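Local atomic coordinates of putative thiosugar synthase (Amycolatopsis orientalis, PDB entry 4N6F), a protein that probably inserts sulphur from a sulphur-carrier protein into a sugar phosphate for 2-thiosugar biosynthesis, and is related to the thiazole synthase ThiG. Residues Ser92-Ala97 against Val126-Glu131; Leu161-Ser166 against Arg181-Gln186; Arg201-Ala206 against Arg234-Ala239. All coordinates share one frame; numbering follows the deposited sequence.

Interaction 1 of 3, residues Ser92-Ala97 against Val126-Glu131; sequences SALRSA and VEAARE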
ATOM      1  N   SER A  92      21.008 -24.616 -20.129  1.00 40.75           N
ATOM      2  CA  SER A  92      21.823 -23.418 -19.945  1.00 41.56           C
ATOM      3  C   SER A  92      21.738 -22.906 -18.499  1.00 40.52           C
ATOM      4  O   SER A  92      22.747 -22.464 -17.929  1.00 37.25           O
ATOM      5  CB  SER A  92      21.398 -22.337 -20.939  1.00 43.14           C
ATOM      6  OG  SER A  92      22.181 -21.160 -20.787  1.00 49.13           O
ATOM      7  N   ALA A  93      20.538 -22.989 -17.912  1.00 39.48           N
ATOM      8  CA  ALA A  93      20.325 -22.613 -16.511  1.00 39.69           C
ATOM      9  C   ALA A  93      21.120 -23.515 -15.567  1.00 38.90           C
ATOM     10  O   ALA A  93      21.765 -23.030 -14.632  1.00 38.76           O
ATOM     11  CB  ALA A  93      18.840 -22.650 -16.160  1.00 38.86           C
ATOM     12  N   LEU A  94      21.086 -24.824 -15.820  1.00 39.01           N
ATOM     13  CA  LEU A  94      21.878 -25.768 -15.029  1.00 41.07           C
ATOM     14  C   LEU A  94      23.364 -25.467 -15.120  1.00 41.61           C
ATOM     15  O   LEU A  94      24.075 -25.498 -14.118  1.00 41.60           O
ATOM     16  CB  LEU A  94      21.625 -27.210 -15.475  1.00 42.06           C
ATOM     17  CG  LEU A  94      20.243 -27.758 -15.127  1.00 43.10           C
ATOM     18  CD1 LEU A  94      19.994 -29.069 -15.862  1.00 44.19           C
ATOM     19  CD2 LEU A  94      20.092 -27.936 -13.618  1.00 42.48           C
ATOM     20  N   ARG A  95      23.833 -25.170 -16.326  1.00 42.66           N
ATOM     21  CA  ARG A  95      25.249 -24.863 -16.517  1.00 42.24           C
ATOM     22  C   ARG A  95      25.640 -23.538 -15.883  1.00 38.22           C
ATOM     23  O   ARG A  95      26.695 -23.452 -15.278  1.00 35.85           O
ATOM     24  CB  ARG A  95      25.621 -24.887 -17.999  1.00 44.06           C
ATOM     25  CG  ARG A  95      25.594 -26.285 -18.595  1.00 45.44           C
ATOM     26  CD  ARG A  95      25.790 -26.236 -20.101  1.00 48.33           C
ATOM     27  NE  ARG A  95      27.137 -25.765 -20.406  1.00 49.88           N
ATOM     28  CZ  ARG A  95      28.221 -26.537 -20.440  1.00 50.43           C
ATOM     29  NH1 ARG A  95      29.404 -25.994 -20.706  1.00 52.90           N
ATOM     30  NH2 ARG A  95      28.133 -27.844 -20.225  1.00 49.76           N
ATOM     31  N   SER A  96      24.793 -22.520 -15.997  1.00 39.22           N
ATOM     32  CA  SER A  96      25.070 -21.238 -15.339  1.00 40.68           C
ATOM     33  C   SER A  96      25.262 -21.433 -13.845  1.00 40.68           C
ATOM     34  O   SER A  96      26.203 -20.898 -13.253  1.00 39.09           O
ATOM     35  CB  SER A  96      23.935 -20.245 -15.568  1.00 42.43           C
ATOM     36  OG  SER A  96      23.918 -19.815 -16.914  1.00 47.82           O
ATOM     37  N   ALA A  97      24.363 -22.213 -13.247  1.00 41.42           N
ATOM     38  CA  ALA A  97      24.367 -22.445 -11.805  1.00 41.64           C
ATOM     39  C   ALA A  97      25.626 -23.156 -11.328  1.00 42.50           C
ATOM     40  O   ALA A  97      26.178 -22.799 -10.287  1.00 42.02           O
ATOM     41  CB  ALA A  97      23.137 -23.249 -11.409  1.00 41.76           C
ATOM     42  N   VAL A 126      10.922 -27.266 -12.182  1.00 28.58           N
ATOM     43  CA  VAL A 126      10.926 -28.366 -11.217  1.00 29.80           C
ATOM     44  C   VAL A 126      12.065 -29.349 -11.488  1.00 30.46           C
ATOM     45  O   VAL A 126      12.772 -29.759 -10.561  1.00 29.32           O
ATOM     46  CB  VAL A 126       9.592 -29.144 -11.238  1.00 30.32           C
ATOM     47  CG1 VAL A 126       9.699 -30.446 -10.452  1.00 30.54           C
ATOM     48  CG2 VAL A 126       8.471 -28.295 -10.667  1.00 30.83           C
ATOM     49  N   GLU A 127      12.224 -29.748 -12.750  1.00 31.42           N
ATOM     50  CA  GLU A 127      13.327 -30.644 -13.135  1.00 32.67           C
ATOM     51  C   GLU A 127      14.679 -30.030 -12.792  1.00 29.61           C
ATOM     52  O   GLU A 127      15.528 -30.680 -12.189  1.00 28.55           O
ATOM     53  CB  GLU A 127      13.290 -30.947 -14.637  1.00 36.90           C
ATOM     54  CG  GLU A 127      12.128 -31.814 -15.098  1.00 42.05           C
ATOM     55  CD  GLU A 127      11.958 -31.793 -16.615  1.00 47.77           C
ATOM     56  OE1 GLU A 127      12.978 -31.676 -17.340  1.00 50.62           O
ATOM     57  OE2 GLU A 127      10.799 -31.880 -17.084  1.00 52.20           O
ATOM     58  N   ALA A 128      14.873 -28.772 -13.178  1.00 28.72           N
ATOM     59  CA  ALA A 128      16.122 -28.061 -12.869  1.00 29.53           C
ATOM     60  C   ALA A 128      16.338 -27.974 -11.355  1.00 29.05           C
ATOM     61  O   ALA A 128      17.451 -28.191 -10.859  1.00 29.14           O
ATOM     62  CB  ALA A 128      16.112 -26.669 -13.485  1.00 29.43           C
ATOM     63  N   ALA A 129      15.265 -27.695 -10.618  1.00 29.25           N
ATOM     64  CA  ALA A 129      15.367 -27.558  -9.161  1.00 30.35           C
ATOM     65  C   ALA A 129      15.858 -28.840  -8.510  1.00 29.85           C
ATOM     66  O   ALA A 129      16.799 -28.819  -7.720  1.00 29.90           O
ATOM     67  CB  ALA A 129      14.031 -27.125  -8.567  1.00 30.94           C
ATOM     68  N   ARG A 130      15.235 -29.965  -8.852  1.00 32.68           N
ATOM     69  CA  ARG A 130      15.648 -31.276  -8.307  1.00 33.91           C
ATOM     70  C   ARG A 130      17.108 -31.603  -8.606  1.00 34.51           C
ATOM     71  O   ARG A 130      17.837 -32.088  -7.743  1.00 34.28           O
ATOM     72  CB  ARG A 130      14.753 -32.391  -8.852  1.00 36.17           C
ATOM     73  CG  ARG A 130      13.370 -32.415  -8.228  1.00 38.39           C
ATOM     74  CD  ARG A 130      12.442 -33.374  -8.955  1.00 41.81           C
ATOM     75  NE  ARG A 130      11.135 -33.440  -8.302  1.00 45.30           N
ATOM     76  CZ  ARG A 130      10.001 -33.839  -8.879  1.00 47.53           C
ATOM     77  NH1 ARG A 130       9.971 -34.228 -10.153  1.00 49.91           N
ATOM     78  NH2 ARG A 130       8.878 -33.850  -8.170  1.00 47.67           N
ATOM     79  N   GLU A 131      17.544 -31.318  -9.825  1.00 36.52           N
ATOM     80  CA  GLU A 131      18.934 -31.591 -10.195  1.00 38.23           C
ATOM     81  C   GLU A 131      19.899 -30.709  -9.400  1.00 35.45           C
ATOM     82  O   GLU A 131      20.919 -31.190  -8.901  1.00 35.10           O
ATOM     83  CB  GLU A 131      19.129 -31.388 -11.691  1.00 41.89           C
ATOM     84  CG  GLU A 131      20.329 -32.112 -12.263  1.00 46.75           C
ATOM     85  CD  GLU A 131      20.355 -32.052 -13.781  1.00 50.61           C
ATOM     86  OE1 GLU A 131      21.383 -31.601 -14.328  1.00 55.10           O
ATOM     87  OE2 GLU A 131      19.343 -32.434 -14.419  1.00 49.78           O
TER

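Interaction 2 of 3, residues Leu161-Ser166 against Arg181-Gln186; sequences LRVMAS and RELIEQ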
ATOM      1  N   LEU A 161       9.921 -19.463  -2.670  1.00 22.73           N
ATOM      2  CA  LEU A 161       9.242 -19.553  -3.957  1.00 24.67           C
ATOM      3  C   LEU A 161       8.934 -18.175  -4.468  1.00 23.77           C
ATOM      4  O   LEU A 161       8.292 -17.396  -3.780  1.00 24.68           O
ATOM      5  CB  LEU A 161       7.896 -20.259  -3.797  1.00 27.10           C
ATOM      6  CG  LEU A 161       7.701 -21.632  -4.396  1.00 30.11           C
ATOM      7  CD1 LEU A 161       6.230 -21.997  -4.289  1.00 29.67           C
ATOM      8  CD2 LEU A 161       8.152 -21.652  -5.855  1.00 31.99           C
ATOM      9  N   ARG A 162       9.364 -17.879  -5.677  1.00 23.40           N
ATOM     10  CA  ARG A 162       8.928 -16.667  -6.349  1.00 23.46           C
ATOM     11  C   ARG A 162       7.735 -17.058  -7.213  1.00 23.98           C
ATOM     12  O   ARG A 162       7.794 -18.045  -7.962  1.00 23.26           O
ATOM     13  CB  ARG A 162      10.066 -16.060  -7.171  1.00 23.00           C
ATOM     14  CG  ARG A 162      11.271 -15.637  -6.328  1.00 23.42           C
ATOM     15  CD  ARG A 162      12.600 -15.810  -7.066  1.00 23.47           C
ATOM     16  NE  ARG A 162      12.569 -15.129  -8.356  1.00 24.17           N
ATOM     17  CZ  ARG A 162      13.068 -15.604  -9.501  1.00 24.15           C
ATOM     18  NH1 ARG A 162      12.935 -14.884 -10.610  1.00 24.66           N
ATOM     19  NH2 ARG A 162      13.679 -16.779  -9.564  1.00 24.06           N
ATOM     20  N   VAL A 163       6.647 -16.301  -7.084  1.00 24.30           N
ATOM     21  CA  VAL A 163       5.373 -16.637  -7.724  1.00 25.24           C
ATOM     22  C   VAL A 163       4.906 -15.460  -8.588  1.00 24.78           C
ATOM     23  O   VAL A 163       4.908 -14.320  -8.140  1.00 23.90           O
ATOM     24  CB  VAL A 163       4.311 -16.989  -6.651  1.00 26.39           C
ATOM     25  CG1 VAL A 163       2.948 -17.207  -7.275  1.00 26.90           C
ATOM     26  CG2 VAL A 163       4.735 -18.239  -5.888  1.00 26.23           C
ATOM     27  N   MET A 164       4.519 -15.741  -9.831  1.00 25.26           N
ATOM     28  CA  MET A 164       4.221 -14.688 -10.796  1.00 25.42           C
ATOM     29  C   MET A 164       2.888 -14.041 -10.494  1.00 24.92           C
ATOM     30  O   MET A 164       1.880 -14.725 -10.377  1.00 25.13           O
ATOM     31  CB  MET A 164       4.228 -15.222 -12.226  1.00 27.87           C
ATOM     32  CG  MET A 164       3.768 -14.209 -13.272  1.00 30.14           C
ATOM     33  SD  MET A 164       4.184 -14.665 -14.971  1.00 31.04           S
ATOM     34  CE  MET A 164       5.676 -13.720 -15.210  1.00 30.14           C
ATOM     35  N   ALA A 165       2.905 -12.720 -10.352  1.00 23.70           N
ATOM     36  CA  ALA A 165       1.702 -11.933 -10.125  1.00 24.46           C
ATOM     37  C   ALA A 165       0.986 -11.619 -11.440  1.00 25.88           C
ATOM     38  O   ALA A 165      -0.224 -11.757 -11.541  1.00 27.22           O
ATOM     39  CB  ALA A 165       2.063 -10.638  -9.404  1.00 24.15           C
ATOM     40  N   SER A 166       1.746 -11.166 -12.432  1.00 27.97           N
ATOM     41  CA  SER A 166       1.235 -10.919 -13.781  1.00 28.76           C
ATOM     42  C   SER A 166       2.436 -10.876 -14.734  1.00 29.23           C
ATOM     43  O   SER A 166       3.570 -11.062 -14.288  1.00 28.80           O
ATOM     44  CB  SER A 166       0.433  -9.622 -13.825  1.00 28.97           C
ATOM     45  OG  SER A 166       1.216  -8.526 -13.414  1.00 30.52           O
ATOM     46  N   ARG A 181      -2.866 -16.307  -2.587  1.00 28.83           N
ATOM     47  CA  ARG A 181      -3.199 -16.446  -1.161  1.00 32.14           C
ATOM     48  C   ARG A 181      -3.337 -17.917  -0.758  1.00 31.73           C
ATOM     49  O   ARG A 181      -2.753 -18.348   0.231  1.00 29.65           O
ATOM     50  CB  ARG A 181      -4.493 -15.706  -0.824  1.00 34.91           C
ATOM     51  CG  ARG A 181      -4.820 -15.645   0.668  1.00 38.25           C
ATOM     52  CD  ARG A 181      -6.230 -15.105   0.913  1.00 42.60           C
ATOM     53  NE  ARG A 181      -6.443 -13.780   0.308  1.00 48.07           N
ATOM     54  CZ  ARG A 181      -7.312 -13.490  -0.671  1.00 51.57           C
ATOM     55  NH1 ARG A 181      -7.387 -12.244  -1.127  1.00 54.07           N
ATOM     56  NH2 ARG A 181      -8.118 -14.417  -1.191  1.00 54.27           N
ATOM     57  N   GLU A 182      -4.109 -18.673  -1.534  1.00 32.62           N
ATOM     58  CA  GLU A 182      -4.268 -20.109  -1.315  1.00 34.99           C
ATOM     59  C   GLU A 182      -2.938 -20.843  -1.349  1.00 32.75           C
ATOM     60  O   GLU A 182      -2.687 -21.732  -0.536  1.00 29.93           O
ATOM     61  CB  GLU A 182      -5.196 -20.729  -2.367  1.00 38.08           C
ATOM     62  CG  GLU A 182      -5.214 -22.257  -2.332  1.00 42.43           C
ATOM     63  CD  GLU A 182      -6.158 -22.870  -3.349  1.00 45.10           C
ATOM     64  OE1 GLU A 182      -7.343 -23.088  -3.016  1.00 45.11           O
ATOM     65  OE2 GLU A 182      -5.700 -23.147  -4.478  1.00 47.93           O
ATOM     66  N   LEU A 183      -2.100 -20.484  -2.313  1.00 33.32           N
ATOM     67  CA  LEU A 183      -0.797 -21.123  -2.459  1.00 32.51           C
ATOM     68  C   LEU A 183       0.059 -20.850  -1.225  1.00 30.47           C
ATOM     69  O   LEU A 183       0.692 -21.762  -0.685  1.00 29.73           O
ATOM     70  CB  LEU A 183      -0.121 -20.635  -3.738  1.00 35.02           C
ATOM     71  CG  LEU A 183       1.247 -21.211  -4.091  1.00 36.92           C
ATOM     72  CD1 LEU A 183       1.535 -21.045  -5.578  1.00 38.34           C
ATOM     73  CD2 LEU A 183       2.350 -20.555  -3.278  1.00 38.04           C
ATOM     74  N   ILE A 184       0.058 -19.602  -0.758  1.00 28.14           N
ATOM     75  CA  ILE A 184       0.802 -19.238   0.448  1.00 26.68           C
ATOM     76  C   ILE A 184       0.307 -20.003   1.685  1.00 27.13           C
ATOM     77  O   ILE A 184       1.114 -20.457   2.511  1.00 25.12           O
ATOM     78  CB  ILE A 184       0.760 -17.717   0.696  1.00 26.18           C
ATOM     79  CG1 ILE A 184       1.571 -17.003  -0.379  1.00 26.54           C
ATOM     80  CG2 ILE A 184       1.347 -17.367   2.063  1.00 26.08           C
ATOM     81  CD1 ILE A 184       1.333 -15.509  -0.448  1.00 27.19           C
ATOM     82  N   GLU A 185      -1.010 -20.158   1.808  1.00 27.40           N
ATOM     83  CA  GLU A 185      -1.591 -20.956   2.907  1.00 29.46           C
ATOM     84  C   GLU A 185      -1.116 -22.405   2.891  1.00 27.33           C
ATOM     85  O   GLU A 185      -0.898 -22.989   3.939  1.00 26.58           O
ATOM     86  CB  GLU A 185      -3.124 -20.957   2.849  1.00 31.14           C
ATOM     87  CG  GLU A 185      -3.761 -19.604   3.135  1.00 35.14           C
ATOM     88  CD  GLU A 185      -5.281 -19.605   2.960  1.00 36.30           C
ATOM     89  OE1 GLU A 185      -5.865 -20.671   2.665  1.00 41.59           O
ATOM     90  OE2 GLU A 185      -5.894 -18.532   3.113  1.00 38.80           O
ATOM     91  N   GLN A 186      -0.957 -22.977   1.707  1.00 26.81           N
ATOM     92  CA  GLN A 186      -0.644 -24.408   1.566  1.00 26.92           C
ATOM     93  C   GLN A 186       0.842 -24.740   1.621  1.00 27.18           C
ATOM     94  O   GLN A 186       1.219 -25.893   1.840  1.00 27.44           O
ATOM     95  CB  GLN A 186      -1.226 -24.934   0.245  1.00 28.48           C
ATOM     96  CG  GLN A 186      -2.740 -25.065   0.258  1.00 30.72           C
ATOM     97  CD  GLN A 186      -3.244 -25.979   1.361  1.00 32.70           C
ATOM     98  OE1 GLN A 186      -4.192 -25.644   2.059  1.00 37.88           O
ATOM     99  NE2 GLN A 186      -2.607 -27.129   1.535  1.00 33.91           N
TER

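Interaction 3 of 3, residues Arg201-Ala206 against Arg234-Ala239; sequences RHVAEA and RQAALA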
ATOM      1  N   ARG A 201       1.229   0.272  -4.396  1.00 29.94           N
ATOM      2  CA  ARG A 201      -0.005  -0.375  -3.964  1.00 30.71           C
ATOM      3  C   ARG A 201      -0.011  -1.877  -4.242  1.00 28.59           C
ATOM      4  O   ARG A 201      -0.648  -2.618  -3.516  1.00 26.88           O
ATOM      5  CB  ARG A 201      -1.236   0.279  -4.592  1.00 33.04           C
ATOM      6  CG  ARG A 201      -1.523  -0.130  -6.020  1.00 36.79           C
ATOM      7  CD  ARG A 201      -2.878   0.402  -6.455  1.00 40.32           C
ATOM      8  NE  ARG A 201      -3.189   0.034  -7.831  1.00 43.87           N
ATOM      9  CZ  ARG A 201      -2.931   0.783  -8.904  1.00 49.51           C
ATOM     10  NH1 ARG A 201      -3.269   0.337 -10.110  1.00 51.27           N
ATOM     11  NH2 ARG A 201      -2.345   1.975  -8.788  1.00 51.64           N
ATOM     12  N   HIS A 202       0.684  -2.308  -5.295  1.00 27.55           N
ATOM     13  CA  HIS A 202       0.806  -3.730  -5.616  1.00 27.15           C
ATOM     14  C   HIS A 202       1.670  -4.453  -4.573  1.00 26.11           C
ATOM     15  O   HIS A 202       1.395  -5.600  -4.211  1.00 24.50           O
ATOM     16  CB  HIS A 202       1.418  -3.933  -7.003  1.00 28.23           C
ATOM     17  CG  HIS A 202       0.594  -3.393  -8.135  1.00 29.56           C
ATOM     18  ND1 HIS A 202      -0.783  -3.300  -8.092  1.00 31.38           N
ATOM     19  CD2 HIS A 202       0.957  -2.959  -9.361  1.00 29.95           C
ATOM     20  CE1 HIS A 202      -1.224  -2.810  -9.237  1.00 31.72           C
ATOM     21  NE2 HIS A 202      -0.189  -2.594 -10.026  1.00 30.85           N
ATOM     22  N   VAL A 203       2.715  -3.773  -4.105  1.00 24.59           N
ATOM     23  CA  VAL A 203       3.578  -4.309  -3.065  1.00 24.77           C
ATOM     24  C   VAL A 203       2.775  -4.481  -1.781  1.00 24.91           C
ATOM     25  O   VAL A 203       2.795  -5.551  -1.192  1.00 23.28           O
ATOM     26  CB  VAL A 203       4.811  -3.417  -2.826  1.00 24.14           C
ATOM     27  CG1 VAL A 203       5.569  -3.829  -1.572  1.00 24.52           C
ATOM     28  CG2 VAL A 203       5.727  -3.469  -4.029  1.00 24.77           C
ATOM     29  N   ALA A 204       2.062  -3.436  -1.356  1.00 25.09           N
ATOM     30  CA  ALA A 204       1.201  -3.538  -0.169  1.00 24.74           C
ATOM     31  C   ALA A 204       0.222  -4.700  -0.303  1.00 26.24           C
ATOM     32  O   ALA A 204       0.021  -5.455   0.647  1.00 25.79           O
ATOM     33  CB  ALA A 204       0.440  -2.243   0.073  1.00 24.85           C
ATOM     34  N   GLU A 205      -0.376  -4.839  -1.487  1.00 26.84           N
ATOM     35  CA  GLU A 205      -1.297  -5.934  -1.755  1.00 28.13           C
ATOM     36  C   GLU A 205      -0.624  -7.308  -1.589  1.00 26.71           C
ATOM     37  O   GLU A 205      -1.177  -8.192  -0.947  1.00 25.44           O
ATOM     38  CB  GLU A 205      -1.908  -5.811  -3.156  1.00 30.29           C
ATOM     39  CG  GLU A 205      -2.991  -6.850  -3.430  1.00 32.40           C
ATOM     40  CD  GLU A 205      -3.620  -6.720  -4.801  1.00 35.08           C
ATOM     41  OE1 GLU A 205      -4.505  -7.547  -5.116  1.00 38.11           O
ATOM     42  OE2 GLU A 205      -3.235  -5.808  -5.571  1.00 37.90           O
ATOM     43  N   ALA A 206       0.564  -7.480  -2.160  1.00 25.28           N
ATOM     44  CA  ALA A 206       1.276  -8.751  -2.047  1.00 24.79           C
ATOM     45  C   ALA A 206       1.459  -9.155  -0.593  1.00 24.06           C
ATOM     46  O   ALA A 206       1.219 -10.299  -0.241  1.00 24.52           O
ATOM     47  CB  ALA A 206       2.628  -8.678  -2.724  1.00 25.34           C
ATOM     48  N   ARG A 234       9.578   0.383  -0.465  1.00 27.56           N
ATOM     49  CA  ARG A 234      10.070  -0.002   0.860  1.00 29.13           C
ATOM     50  C   ARG A 234       8.988   0.258   1.898  1.00 28.33           C
ATOM     51  O   ARG A 234       8.675  -0.603   2.724  1.00 26.18           O
ATOM     52  CB  ARG A 234      11.336   0.771   1.252  1.00 32.03           C
ATOM     53  CG  ARG A 234      12.139   0.073   2.341  1.00 36.63           C
ATOM     54  CD  ARG A 234      12.545   0.955   3.507  1.00 40.33           C
ATOM     55  NE  ARG A 234      13.696   1.800   3.222  1.00 42.89           N
ATOM     56  CZ  ARG A 234      14.849   1.817   3.901  1.00 46.58           C
ATOM     57  NH1 ARG A 234      15.076   1.008   4.933  1.00 47.43           N
ATOM     58  NH2 ARG A 234      15.806   2.662   3.526  1.00 47.29           N
ATOM     59  N   GLN A 235       8.420   1.457   1.847  1.00 28.36           N
ATOM     60  CA  GLN A 235       7.402   1.865   2.808  1.00 30.08           C
ATOM     61  C   GLN A 235       6.156   1.020   2.672  1.00 27.16           C
ATOM     62  O   GLN A 235       5.570   0.626   3.669  1.00 26.97           O
ATOM     63  CB  GLN A 235       7.039   3.342   2.619  1.00 33.40           C
ATOM     64  CG  GLN A 235       8.171   4.300   2.961  1.00 37.51           C
ATOM     65  CD  GLN A 235       8.638   4.161   4.398  1.00 42.12           C
ATOM     66  OE1 GLN A 235       9.832   4.241   4.692  1.00 45.47           O
ATOM     67  NE2 GLN A 235       7.695   3.933   5.298  1.00 45.15           N
ATOM     68  N   ALA A 236       5.763   0.748   1.433  1.00 25.53           N
ATOM     69  CA  ALA A 236       4.564  -0.028   1.147  1.00 25.55           C
ATOM     70  C   ALA A 236       4.678  -1.476   1.627  1.00 26.13           C
ATOM     71  O   ALA A 236       3.689  -2.076   2.059  1.00 26.62           O
ATOM     72  CB  ALA A 236       4.259   0.004  -0.341  1.00 24.61           C
ATOM     73  N   ALA A 237       5.877  -2.032   1.514  1.00 26.77           N
ATOM     74  CA  ALA A 237       6.153  -3.394   1.967  1.00 28.31           C
ATOM     75  C   ALA A 237       5.996  -3.481   3.481  1.00 27.20           C
ATOM     76  O   ALA A 237       5.397  -4.414   4.004  1.00 25.63           O
ATOM     77  CB  ALA A 237       7.559  -3.811   1.553  1.00 28.45           C
ATOM     78  N   LEU A 238       6.528  -2.485   4.176  1.00 28.17           N
ATOM     79  CA  LEU A 238       6.422  -2.433   5.628  1.00 29.75           C
ATOM     80  C   LEU A 238       4.994  -2.176   6.093  1.00 28.48           C
ATOM     81  O   LEU A 238       4.541  -2.830   7.026  1.00 27.53           O
ATOM     82  CB  LEU A 238       7.401  -1.408   6.207  1.00 33.64           C
ATOM     83  CG  LEU A 238       8.871  -1.830   5.988  1.00 37.86           C
ATOM     84  CD1 LEU A 238       9.844  -0.742   6.439  1.00 40.04           C
ATOM     85  CD2 LEU A 238       9.207  -3.148   6.691  1.00 39.27           C
ATOM     86  N   ALA A 239       4.275  -1.261   5.434  1.00 27.28           N
ATOM     87  CA  ALA A 239       2.860  -1.021   5.744  1.00 26.75           C
ATOM     88  C   ALA A 239       2.025  -2.263   5.502  1.00 26.20           C
ATOM     89  O   ALA A 239       1.122  -2.566   6.266  1.00 27.00           O
ATOM     90  CB  ALA A 239       2.303   0.125   4.906  1.00 27.19           C
TER

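Interaction 1 of 3, residues Ser92-Ala97 against Val126-Glu131
L94 reaches across to A128 and E131, joining two neighbouring outer helices of the TIM barrel, 90-104 and 122-134. The apolar part is small. CD2 of L94 lies 4.2 Å from CB of A128 and 3.8 Å from the carbonyl O of the same residue. CB of E131 adds to it, 4.1 Å from CD2 of L94. The backbones come fairly close here, with 6.6 Å between CA of L94 and CA of A128. L132, from the same helix as A128, also touches the L94 side chain.

The second part is apolar against polar. The E131 side chain is extended and crosses that of L94 at about a right angle. Its CG is anti to the backbone N (chi1 -158°), and the chain runs on past the leucine. The carboxylate then forms a salt bridge through OE1 with NH2 of R98, one turn after L94 on helix 90-104. The leucine methyls thus pack along a charged group whose partner comes from their own helix. Replacing L94 with an alanine is likely to open a gap between the helices and to leave the E131 carboxylate freer to turn beside R98.

No hydrogen bond joins the two segments directly. At the E131 end of the contact, CD1 of L94 lies 3.3 Å from OE1 of E131.

Interaction 2 of 3, residues Leu161-Ser166 against Arg181-Gln186
L161, V163 and L183 meet in a beta-alpha-beta unit of the TIM barrel. The unit runs from strand 161-164 through helix 177-186 to strand 191-194. L161 and V163 point from the strand toward the helix. L183 points back from the helix toward the strand, and it carries the helix side of the contact alone.

Three methyl groups form the centre. CD2 of L183 is 4.2 Å from CG2 of V163. It is also 4.3 Å from CD1 of L161. These two strand methyls touch each other as well, with 4.3 Å between CD1 of L161 and CG2 of V163. The three carbons therefore make a nearly equilateral triangle. The other methyl of L183 joins from the same branch point, with CD1 4.3 Å from CG2 of V163. CG of L183 is anti to its backbone N (chi1 -179°), which carries both methyls out from the helix to the strand.

The gap being bridged is wide. CA of V163 and CA of L183 are 9.3 Å apart, so side chains alone make the contact. V191 of strand 191-194 touches V163 and L183. A150 of helix 147-156 touches L161 and L183.

R162, between the two strand contacts, touches the bound fructose 6-phosphate. It forms salt bridges with E194 and D112. L161 and V163 thus serve the helix, while R162 between them faces the ligand pocket, its guanidinium paired with two acids. With no hydrogen bond or charge across it, the joint between strand and helix rests on methyl packing and exclusion of water.

Interaction 3 of 3, residues Arg201-Ala206 against Arg234-Ala239
V203 and A204 of helix 200-208 fit against A236 and A237 of helix 226-245. These are two late outer helices of the TIM barrel, with strand 213-216 and the short helix 218-221 between them in the chain. The segments run nearly side by side, with 26° between their directions. Their axes come within 7.6 Å, which the small residues allow.

The main bump is one methyl of V203. CG1 is anti to the backbone N (chi1 169°), and this places it over the backbone where A236 passes into A237. There it lies 3.6 Å from N of A237 and 3.7 Å from CB of A237. The hollow that receives it is formed by backbone and two alanine methyls, with CB of A236 4.2 Å from CG1 of V203.

The return bump is A236. Its methyl enters the shallow hollow between V203 and A204. The A204 methyl sits against the A236 carbonyl, with CB of A204 3.8 Å from O of A236. The two methyls, CB of A204 and CB of A236, are 4.5 Å apart. Here the backbones come closest, with CA of A204 only 5.0 Å from CA of A236. CA of A204 also lies 3.6 Å from the carbonyl O of A236.

Beneath the helices, V203 and A237 both touch I26 of strand 26-28, and V203 also touches T214 of strand 213-216. Away from this seam, R201 forms a salt bridge with E208 of the second subunit, and A239 packs on A232 of that subunit.

No hydrogen bond crosses between the two segments. The fit rests on van der Waals contact of small methyls with one another and with backbone atoms.

Along the chain the three contacts follow in series, and none nests in or crosses another. Interaction 1 comes first. It closes a loop that holds strand 108-111 and ties two successive outer helices. Interaction 2 closes the shortest loop, from strand 161-164 to the helix of its own unit. Interaction 3 comes last and spans strand 213-216, joining two late helices near the second subunit. Interactions 1 and 3 are on opposite sides of the chain's centre, with their centres about 31 Å apart. Interaction 2 is nearer to interaction 3, about 16 Å between centres. Together they link helix to helix on two sides and strand to helix between.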